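Local coordinates for protein probable 2-dehydropantoate 2-reductase (Bacillus subtilis, PDB 3EGO) that probably catalyses the NADPH-dependent reduction of ketopantoate to pantoic acid, a step in pantothenate biosynthesis, at residues R128-D131 against T132-D135. Sequence-based numbering, arbitrary orientation.
Sequences RKSD and TAVD
Lys129 and Ser130 both turn their backbone N-H groups on the carbonyl of Ala133, a compact example of the classic beta bulge, with the second of the two bonds weak. The stronger bond runs from Lys129 N to Ala133 O, 2.8 Å long and fairly straight at 155°. Ser130 N reaches the same Ala133 O only weakly, at 3.4 Å. The return bond, Ala133 N to Ser130 O, is also weak at 3.5 Å and spans a type I turn with Asp131 and Thr132 at its corners. With chi1 at 64°, the Ser130 hydroxyl is tucked between its own backbone N and carbonyl carbon, where OG takes a weak bond from Thr132 N at 3.4 Å, a loose ST turn inside the larger one. That same OG rests against the methyl of Ala133, 3.3 Å from CB. Further along, the bent Lys129 chain crosses Asp135, with CD 4.1 Å from Asp135 CB. Their charges stop short of a salt bridge; instead a water donates to Asp135 OD2 at 3.2 Å and weakly accepts from Lys129 NZ.

A second shell fixes the turn. Thr132 packs on Ala39, Ile40 and Glu43 of helix 34-43, and Asp131 forms a salt bridge with Arg33. A glycine in place of Thr132 would remove both side-chain branches, which would probably open a gap against that helix and let the corner flex. Arg128, a non-hydrogen-bonded antiparallel partner of Val134, sends NH1 to Gly10 O and its backbone N to Ser12 OG. Strands 116-128 and 133-138 thus form a beta hairpin whose turn packs on helix 34-43, while Arg128 at the strand end reaches the probable NADP(+)-binding glycine-rich loop of a Rossmann-type domain.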
ATOM      1  N   ARG A 128       1.897 -22.874 -14.749  1.00 22.14           N
ATOM      2  CA  ARG A 128       1.084 -24.102 -14.597  1.00 22.16           C
ATOM      3  C   ARG A 128      -0.308 -23.846 -15.184  1.00 23.08           C
ATOM      4  O   ARG A 128      -0.955 -22.849 -14.853  1.00 21.87           O
ATOM      5  CB  ARG A 128       0.983 -24.542 -13.115  1.00 22.23           C
ATOM      6  CG  ARG A 128       0.079 -25.785 -12.880  1.00 21.78           C
ATOM      7  CD  ARG A 128       0.250 -26.322 -11.420  1.00 21.34           C
ATOM      8  NE  ARG A 128      -0.393 -25.408 -10.493  1.00 25.34           N
ATOM      9  CZ  ARG A 128      -0.552 -25.631  -9.192  1.00 31.63           C
ATOM     10  NH1 ARG A 128      -0.063 -26.728  -8.650  1.00 35.52           N
ATOM     11  NH2 ARG A 128      -1.171 -24.729  -8.432  1.00 31.48           N
ATOM     12  N   LYS A 129      -0.739 -24.730 -16.084  1.00 22.85           N
ATOM     13  CA  LYS A 129      -2.047 -24.597 -16.719  1.00 26.53           C
ATOM     14  C   LYS A 129      -3.124 -25.396 -15.992  1.00 24.94           C
ATOM     15  O   LYS A 129      -4.273 -25.003 -15.988  1.00 29.04           O
ATOM     16  CB  LYS A 129      -1.974 -25.052 -18.183  1.00 24.21           C
ATOM     17  CG  LYS A 129      -1.055 -24.170 -19.018  1.00 31.15           C
ATOM     18  CD  LYS A 129      -1.085 -24.556 -20.540  1.00 35.43           C
ATOM     19  CE  LYS A 129      -2.141 -23.744 -21.315  1.00 44.38           C
ATOM     20  NZ  LYS A 129      -2.064 -22.282 -20.975  1.00 49.88           N
ATOM     21  N   SER A 130      -2.741 -26.521 -15.403  1.00 24.62           N
ATOM     22  CA  SER A 130      -3.647 -27.408 -14.680  1.00 27.74           C
ATOM     23  C   SER A 130      -2.827 -28.250 -13.734  1.00 28.45           C
ATOM     24  O   SER A 130      -1.614 -28.076 -13.631  1.00 27.95           O
ATOM     25  CB  SER A 130      -4.376 -28.334 -15.655  1.00 30.68           C
ATOM     26  OG  SER A 130      -3.449 -29.176 -16.307  1.00 33.57           O
ATOM     27  N   ASP A 131      -3.465 -29.199 -13.046  1.00 26.89           N
ATOM     28  CA  ASP A 131      -2.721 -30.142 -12.188  1.00 29.37           C
ATOM     29  C   ASP A 131      -1.630 -30.949 -12.917  1.00 26.41           C
ATOM     30  O   ASP A 131      -0.686 -31.406 -12.303  1.00 28.71           O
ATOM     31  CB  ASP A 131      -3.675 -31.134 -11.475  1.00 31.35           C
ATOM     32  CG  ASP A 131      -4.156 -30.627 -10.069  1.00 40.09           C
ATOM     33  OD1 ASP A 131      -3.584 -29.677  -9.490  1.00 37.20           O
ATOM     34  OD2 ASP A 131      -5.120 -31.199  -9.535  1.00 47.40           O
ATOM     35  N   THR A 132      -1.790 -31.200 -14.205  1.00 26.40           N
ATOM     36  CA  THR A 132      -0.801 -31.988 -14.925  1.00 26.77           C
ATOM     37  C   THR A 132      -0.060 -31.229 -16.050  1.00 26.61           C
ATOM     38  O   THR A 132       0.803 -31.785 -16.730  1.00 31.07           O
ATOM     39  CB  THR A 132      -1.455 -33.269 -15.557  1.00 29.75           C
ATOM     40  OG1 THR A 132      -2.446 -32.848 -16.497  1.00 31.48           O
ATOM     41  CG2 THR A 132      -2.125 -34.136 -14.494  1.00 31.30           C
ATOM     42  N   ALA A 133      -0.360 -29.963 -16.267  1.00 26.41           N
ATOM     43  CA  ALA A 133       0.153 -29.328 -17.468  1.00 21.25           C
ATOM     44  C   ALA A 133       0.871 -28.006 -17.169  1.00 24.21           C
ATOM     45  O   ALA A 133       0.435 -27.242 -16.269  1.00 22.22           O
ATOM     46  CB  ALA A 133      -0.993 -29.093 -18.470  1.00 24.37           C
ATOM     47  N   VAL A 134       1.950 -27.744 -17.925  1.00 22.35           N
ATOM     48  CA  VAL A 134       2.786 -26.570 -17.712  1.00 22.52           C
ATOM     49  C   VAL A 134       3.209 -25.990 -19.058  1.00 21.68           C
ATOM     50  O   VAL A 134       3.587 -26.708 -20.008  1.00 22.86           O
ATOM     51  CB  VAL A 134       4.027 -26.870 -16.772  1.00 24.00           C
ATOM     52  CG1 VAL A 134       5.022 -27.826 -17.455  1.00 22.63           C
ATOM     53  CG2 VAL A 134       4.790 -25.554 -16.379  1.00 21.48           C
ATOM     54  N   ASP A 135       3.207 -24.675 -19.148  1.00 19.20           N
ATOM     55  CA  ASP A 135       3.599 -24.048 -20.395  1.00 20.68           C
ATOM     56  C   ASP A 135       4.991 -23.508 -20.172  1.00 21.41           C
ATOM     57  O   ASP A 135       5.191 -22.738 -19.234  1.00 19.92           O
ATOM     58  CB  ASP A 135       2.624 -22.918 -20.643  1.00 21.48           C
ATOM     59  CG  ASP A 135       2.831 -22.213 -21.977  1.00 30.55           C
ATOM     60  OD1 ASP A 135       3.720 -22.571 -22.767  1.00 30.32           O
ATOM     61  OD2 ASP A 135       2.057 -21.275 -22.235  1.00 32.59           O
TER
HETATM   62  O   HOH W   1      -0.440 -22.514 -23.813  1.00 44.31           O